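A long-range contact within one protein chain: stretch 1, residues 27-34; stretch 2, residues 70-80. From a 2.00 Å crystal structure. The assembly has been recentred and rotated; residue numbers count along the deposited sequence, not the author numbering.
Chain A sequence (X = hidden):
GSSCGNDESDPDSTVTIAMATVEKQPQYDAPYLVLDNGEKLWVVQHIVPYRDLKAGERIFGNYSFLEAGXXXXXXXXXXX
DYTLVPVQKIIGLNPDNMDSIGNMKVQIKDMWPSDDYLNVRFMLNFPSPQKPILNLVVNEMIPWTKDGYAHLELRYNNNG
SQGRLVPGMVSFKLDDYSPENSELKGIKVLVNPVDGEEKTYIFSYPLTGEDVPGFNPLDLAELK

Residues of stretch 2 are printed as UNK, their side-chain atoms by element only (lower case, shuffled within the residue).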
ATOM      1  N   GLN A  27       1.873 -19.042 -19.670  1.00 35.97           N
ATOM      2  CA  GLN A  27       2.411 -18.959 -21.037  1.00 35.46           C
ATOM      3  C   GLN A  27       3.713 -18.125 -21.121  1.00 34.09           C
ATOM      4  O   GLN A  27       4.399 -18.172 -22.128  1.00 33.98           O
ATOM      5  CB  GLN A  27       1.362 -18.394 -21.990  1.00 34.98           C
ATOM      6  CG  GLN A  27       1.052 -16.928 -21.739  1.00 35.65           C
ATOM      7  CD  GLN A  27      -0.218 -16.715 -21.016  1.00 40.06           C
ATOM      8  OE1 GLN A  27      -0.596 -17.475 -20.097  1.00 42.37           O
ATOM      9  NE2 GLN A  27      -0.908 -15.658 -21.405  1.00 42.74           N
ATOM     10  N   TYR A  28       4.020 -17.357 -20.074  1.00 32.90           N
ATOM     11  CA  TYR A  28       5.261 -16.561 -20.018  1.00 32.42           C
ATOM     12  C   TYR A  28       6.321 -17.288 -19.179  1.00 32.36           C
ATOM     13  O   TYR A  28       5.980 -18.139 -18.359  1.00 32.88           O
ATOM     14  CB  TYR A  28       4.995 -15.151 -19.454  1.00 32.14           C
ATOM     15  CG  TYR A  28       3.853 -14.424 -20.156  1.00 32.88           C
ATOM     16  CD1 TYR A  28       3.851 -14.260 -21.535  1.00 33.96           C
ATOM     17  CD2 TYR A  28       2.759 -13.973 -19.459  1.00 34.63           C
ATOM     18  CE1 TYR A  28       2.803 -13.635 -22.178  1.00 35.23           C
ATOM     19  CE2 TYR A  28       1.696 -13.334 -20.112  1.00 35.59           C
ATOM     20  CZ  TYR A  28       1.742 -13.186 -21.461  1.00 34.77           C
ATOM     21  OH  TYR A  28       0.718 -12.569 -22.099  1.00 38.88           O
ATOM     22  N   ASP A  29       7.595 -16.941 -19.356  1.00 31.44           N
ATOM     23  CA  ASP A  29       8.661 -17.636 -18.624  1.00 31.35           C
ATOM     24  C   ASP A  29       9.374 -16.764 -17.555  1.00 31.13           C
ATOM     25  O   ASP A  29      10.446 -17.105 -17.098  1.00 30.92           O
ATOM     26  CB  ASP A  29       9.654 -18.273 -19.609  1.00 30.90           C
ATOM     27  CG  ASP A  29      10.534 -17.256 -20.344  1.00 30.72           C
ATOM     28  OD1 ASP A  29      10.289 -16.044 -20.296  1.00 32.33           O
ATOM     29  OD2 ASP A  29      11.470 -17.704 -21.015  1.00 29.56           O
ATOM     30  N   ALA A  30       8.743 -15.655 -17.170  1.00 30.53           N
ATOM     31  CA  ALA A  30       9.278 -14.745 -16.178  1.00 30.04           C
ATOM     32  C   ALA A  30       8.100 -13.995 -15.494  1.00 30.27           C
ATOM     33  O   ALA A  30       7.045 -13.809 -16.083  1.00 30.19           O
ATOM     34  CB  ALA A  30      10.278 -13.751 -16.829  1.00 28.65           C
ATOM     35  N   PRO A  31       8.280 -13.597 -14.230  1.00 29.50           N
ATOM     36  CA  PRO A  31       7.316 -12.713 -13.616  1.00 29.75           C
ATOM     37  C   PRO A  31       7.357 -11.329 -14.281  1.00 29.08           C
ATOM     38  O   PRO A  31       8.392 -10.907 -14.830  1.00 29.58           O
ATOM     39  CB  PRO A  31       7.762 -12.656 -12.142  1.00 29.81           C
ATOM     40  CG  PRO A  31       9.157 -12.976 -12.156  1.00 30.18           C
ATOM     41  CD  PRO A  31       9.454 -13.808 -13.376  1.00 30.66           C
ATOM     42  N   TYR A  32       6.215 -10.662 -14.253  1.00 28.16           N
ATOM     43  CA  TYR A  32       6.062  -9.344 -14.827  1.00 28.05           C
ATOM     44  C   TYR A  32       5.429  -8.470 -13.792  1.00 27.78           C
ATOM     45  O   TYR A  32       5.027  -8.955 -12.747  1.00 26.76           O
ATOM     46  CB  TYR A  32       5.277  -9.368 -16.155  1.00 28.06           C
ATOM     47  CG  TYR A  32       3.842  -9.871 -16.089  1.00 28.46           C
ATOM     48  CD1 TYR A  32       2.792  -9.012 -15.826  1.00 31.77           C
ATOM     49  CD2 TYR A  32       3.543 -11.206 -16.316  1.00 30.11           C
ATOM     50  CE1 TYR A  32       1.466  -9.484 -15.781  1.00 32.46           C
ATOM     51  CE2 TYR A  32       2.250 -11.667 -16.284  1.00 32.13           C
ATOM     52  CZ  TYR A  32       1.215 -10.802 -16.014  1.00 32.26           C
ATOM     53  OH  TYR A  32      -0.062 -11.288 -15.943  1.00 35.62           O
ATOM     54  N   LEU A  33       5.396  -7.175 -14.065  1.00 28.75           N
ATOM     55  CA  LEU A  33       4.923  -6.205 -13.105  1.00 29.87           C
ATOM     56  C   LEU A  33       3.637  -5.562 -13.627  1.00 31.10           C
ATOM     57  O   LEU A  33       3.495  -5.358 -14.841  1.00 32.76           O
ATOM     58  CB  LEU A  33       5.971  -5.157 -12.871  1.00 29.64           C
ATOM     59  CG  LEU A  33       7.291  -5.709 -12.374  1.00 29.52           C
ATOM     60  CD1 LEU A  33       8.258  -4.557 -12.240  1.00 29.22           C
ATOM     61  CD2 LEU A  33       7.105  -6.476 -11.059  1.00 28.38           C
ATOM     62  N   VAL A  34       2.700  -5.284 -12.724  1.00 30.69           N
ATOM     63  CA  VAL A  34       1.470  -4.584 -13.085  1.00 30.52           C
ATOM     64  C   VAL A  34       1.435  -3.305 -12.281  1.00 30.77           C
ATOM     65  O   VAL A  34       1.464  -3.352 -11.063  1.00 31.88           O
ATOM     66  CB  VAL A  34       0.235  -5.459 -12.793  1.00 31.19           C
ATOM     67  CG1 VAL A  34      -1.102  -4.731 -13.147  1.00 30.85           C
ATOM     68  CG2 VAL A  34       0.377  -6.828 -13.537  1.00 31.31           C
ATOM     69  N   UNK A  70       4.540  -5.409 -26.235  1.00 36.23           N
ATOM     70  CA  UNK A  70       4.070  -6.424 -27.150  1.00 36.95           C
ATOM     71  C   UNK A  70       3.254  -7.399 -26.352  1.00 37.51           C
ATOM     72  O   UNK A  70       3.412  -7.475 -25.130  1.00 39.06           O
ATOM     73  o   UNK A  70       7.680  -6.065 -26.541  1.00 34.48           O
ATOM     74  o   UNK A  70       7.057  -6.942 -24.642  1.00 34.56           O
ATOM     75  c   UNK A  70       5.259  -7.192 -27.746  1.00 37.26           C
ATOM     76  c   UNK A  70       6.160  -7.883 -26.666  1.00 37.42           C
ATOM     77  c   UNK A  70       7.028  -6.895 -25.889  1.00 35.66           C
ATOM     78  N   UNK A  71       2.374  -8.135 -27.026  1.00 37.53           N
ATOM     79  CA  UNK A  71       1.715  -9.282 -26.457  1.00 37.66           C
ATOM     80  C   UNK A  71       0.950  -8.932 -25.170  1.00 37.70           C
ATOM     81  O   UNK A  71       0.803  -9.788 -24.284  1.00 38.22           O
ATOM     82  c   UNK A  71       2.792 -10.361 -26.203  1.00 39.00           C
ATOM     83  o   UNK A  71       2.265 -11.680 -26.063  1.00 40.90           O
ATOM     84  N   UNK A  72       0.463  -7.685 -25.097  1.00 36.45           N
ATOM     85  CA  UNK A  72      -0.337  -7.160 -23.974  1.00 36.05           C
ATOM     86  C   UNK A  72       0.445  -6.388 -22.903  1.00 36.01           C
ATOM     87  O   UNK A  72      -0.152  -5.883 -21.933  1.00 36.08           O
ATOM     88  N   UNK A  73       1.778  -6.331 -23.038  1.00 34.40           N
ATOM     89  CA  UNK A  73       2.605  -5.551 -22.121  1.00 33.43           C
ATOM     90  C   UNK A  73       2.717  -4.173 -22.703  1.00 33.24           C
ATOM     91  O   UNK A  73       3.150  -4.010 -23.847  1.00 34.07           O
ATOM     92  c   UNK A  73       3.373  -9.079 -19.535  1.00 27.88           C
ATOM     93  c   UNK A  73       3.996  -8.700 -22.178  1.00 28.58           C
ATOM     94  c   UNK A  73       3.828  -9.973 -21.683  1.00 26.98           C
ATOM     95  c   UNK A  73       3.554  -7.793 -20.053  1.00 28.25           C
ATOM     96  c   UNK A  73       3.524 -10.165 -20.344  1.00 28.39           C
ATOM     97  c   UNK A  73       3.879  -7.597 -21.359  1.00 30.24           C
ATOM     98  c   UNK A  73       3.985  -6.214 -21.908  1.00 32.81           C
ATOM     99  N   UNK A  74       2.271  -3.189 -21.940  1.00 32.86           N
ATOM    100  CA  UNK A  74       2.278  -1.817 -22.399  1.00 32.86           C
ATOM    101  C   UNK A  74       3.691  -1.342 -22.725  1.00 33.01           C
ATOM    102  O   UNK A  74       3.883  -0.634 -23.713  1.00 32.91           O
ATOM    103  c   UNK A  74       1.647  -0.903 -21.325  1.00 32.28           C
ATOM    104  N   UNK A  75       4.652  -1.685 -21.856  1.00 32.81           N
ATOM    105  CA  UNK A  75       6.039  -1.264 -21.984  1.00 33.26           C
ATOM    106  C   UNK A  75       7.023  -2.367 -21.612  1.00 32.62           C
ATOM    107  O   UNK A  75       6.728  -3.227 -20.787  1.00 33.10           O
ATOM    108  c   UNK A  75       4.031   3.419 -21.904  1.00 44.28           C
ATOM    109  c   UNK A  75       5.926   2.065 -22.344  1.00 40.49           C
ATOM    110  c   UNK A  75       4.358   1.418 -20.664  1.00 40.31           C
ATOM    111  o   UNK A  75       3.277   4.528 -22.157  1.00 46.52           O
ATOM    112  c   UNK A  75       6.330  -0.075 -21.075  1.00 33.94           C
ATOM    113  c   UNK A  75       5.183   3.186 -22.620  1.00 42.66           C
ATOM    114  c   UNK A  75       3.613   2.535 -20.931  1.00 44.04           C
ATOM    115  c   UNK A  75       5.516   1.152 -21.374  1.00 37.08           C
ATOM    116  N   UNK A  76       8.193  -2.299 -22.228  1.00 32.34           N
ATOM    117  CA  UNK A  76       9.362  -3.071 -21.849  1.00 31.54           C
ATOM    118  C   UNK A  76      10.202  -2.151 -21.000  1.00 31.17           C
ATOM    119  O   UNK A  76      10.449  -1.011 -21.400  1.00 30.73           O
ATOM    120  n   UNK A  76       9.740  -4.445 -25.247  1.00 26.41           N
ATOM    121  c   UNK A  76      10.167  -3.505 -23.065  1.00 31.29           C
ATOM    122  c   UNK A  76       9.422  -4.472 -23.941  1.00 31.40           C
ATOM    123  o   UNK A  76       8.587  -5.265 -23.458  1.00 27.68           O
ATOM    124  N   UNK A  77      10.622  -2.630 -19.828  1.00 30.74           N
ATOM    125  CA  UNK A  77      11.335  -1.789 -18.874  1.00 30.57           C
ATOM    126  C   UNK A  77      12.674  -2.355 -18.427  1.00 30.44           C
ATOM    127  O   UNK A  77      12.956  -3.545 -18.600  1.00 30.55           O
ATOM    128  c   UNK A  77      10.252  -2.765 -16.754  1.00 32.17           C
ATOM    129  c   UNK A  77       9.114  -0.927 -17.997  1.00 30.47           C
ATOM    130  c   UNK A  77      10.465  -1.492 -17.595  1.00 30.78           C
ATOM    131  c   UNK A  77       9.959  -2.535 -15.263  1.00 32.17           C
ATOM    132  N   UNK A  78      13.496  -1.473 -17.853  1.00 29.72           N
ATOM    133  CA  UNK A  78      14.622  -1.874 -17.044  1.00 29.46           C
ATOM    134  C   UNK A  78      14.185  -1.725 -15.588  1.00 29.25           C
ATOM    135  O   UNK A  78      13.703  -0.656 -15.175  1.00 29.93           O
ATOM    136  n   UNK A  78      18.235   0.746 -16.962  1.00 34.09           N
ATOM    137  n   UNK A  78      18.284   2.698 -18.153  1.00 38.05           N
ATOM    138  c   UNK A  78      18.342   1.380 -18.131  1.00 36.58           C
ATOM    139  c   UNK A  78      18.296  -0.690 -16.784  1.00 32.53           C
ATOM    140  n   UNK A  78      18.491   0.721 -19.278  1.00 37.02           N
ATOM    141  c   UNK A  78      15.862  -0.992 -17.302  1.00 29.30           C
ATOM    142  c   UNK A  78      16.991  -1.292 -16.376  1.00 29.93           C
ATOM    143  N   UNK A  79      14.371  -2.779 -14.817  1.00 28.55           N
ATOM    144  CA  UNK A  79      14.089  -2.748 -13.392  1.00 29.27           C
ATOM    145  C   UNK A  79      15.383  -2.356 -12.690  1.00 29.37           C
ATOM    146  O   UNK A  79      16.275  -3.182 -12.565  1.00 28.96           O
ATOM    147  c   UNK A  79      12.229  -3.281 -10.938  1.00 27.38           C
ATOM    148  c   UNK A  79      12.955  -5.712 -11.104  1.00 26.93           C
ATOM    149  c   UNK A  79      13.329  -4.274 -11.426  1.00 28.29           C
ATOM    150  c   UNK A  79      13.599  -4.118 -12.918  1.00 29.11           C
ATOM    151  N   UNK A  80      15.482  -1.086 -12.277  1.00 29.37           N
ATOM    152  CA  UNK A  80      16.711  -0.528 -11.689  1.00 30.04           C
ATOM    153  C   UNK A  80      16.903  -0.915 -10.217  1.00 30.64           C
ATOM    154  O   UNK A  80      18.012  -1.073  -9.771  1.00 31.25           O
ATOM    155  o   UNK A  80      17.295   1.033 -14.147  1.00 28.11           O
ATOM    156  n   UNK A  80      15.751   2.515 -13.443  1.00 30.25           N
ATOM    157  c   UNK A  80      16.742   1.007 -11.802  1.00 29.69           C
ATOM    158  c   UNK A  80      16.617   1.517 -13.240  1.00 30.42           C
TER
HETATM  159  O   HOH W   1       0.304  -9.429 -21.259  1.00 54.16           O

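Position 70 carries three carbons, the third bearing two oxygens, and lies out of reach of stretch 1: a carboxylate of this length is glutamate, E70. Its backbone opens a type I' turn that closes at position 73, whose N donates to E70 O at 2.9 Å.

Position 71 has one carbon and then one oxygen, a hydroxymethyl group, so it is serine, S71. Its CB points toward stretch 1, and OG lies 4.3 Å from Y28 OH, at the edge of the tyrosine ring. A water links the two residues, donating to S71 O at 3.1 Å and lying 3.3 Å from Y28 OH.

Position 72 has no side-chain atoms and is glycine, G72. With phi/psi of 96/-4, a CB would be jammed against the carbonyl oxygen of S71, so the turn itself calls for this residue.

Position 73 shows one carbon and then a ring of six carbons. With no oxygen on the ring this is phenylalanine, F73; its CB points toward stretch 1, and the ring touches both tyrosines there. Its CZ is 3.7 Å from Y28 CE2, and its CE1 is 3.6 Å from Y32 CG.

Position 74 has a single carbon, out of reach: alanine, A74. At position 75 one carbon leads to a six-carbon ring bearing an oxygen: tyrosine, Y75, also without contact.

Position 76 has two carbons, the second carrying one oxygen and one nitrogen. This amide is asparagine, N76; its ND2 donates to E70 OE1 at 2.9 Å.

Position 77 holds four carbons forked at the first, one arm two carbons long: isoleucine, I77. Its CD1 meets L33 CD1 at 4.0 Å.

Position 78 has three carbons, a nitrogen, and a carbon with two more nitrogens. This guanidinium is arginine, R78, out of reach of stretch 1; its NE donates to the side-chain oxygen of position 80 at 3.0 Å.

Position 79 again has four carbons, now forked at the second: leucine, L79, with CD1 4.4 Å from L33 CD1. Position 80 repeats the two-carbon amide and is asparagine, N80.

The contact works by packing, with no direct hydrogen bond across it. F73 presents its edge to the faces of Y28 and Y32, with planes at 65° and 71°, and fills the space where Y32 CA and F73 CA are 8.9 Å apart. Along the strand, I77 and L79 point toward stretch 1 while R78 between them does not. L33 starts sideways, yet its end meets both.

Stretch 2 70-80: ESGFAYNIRLN
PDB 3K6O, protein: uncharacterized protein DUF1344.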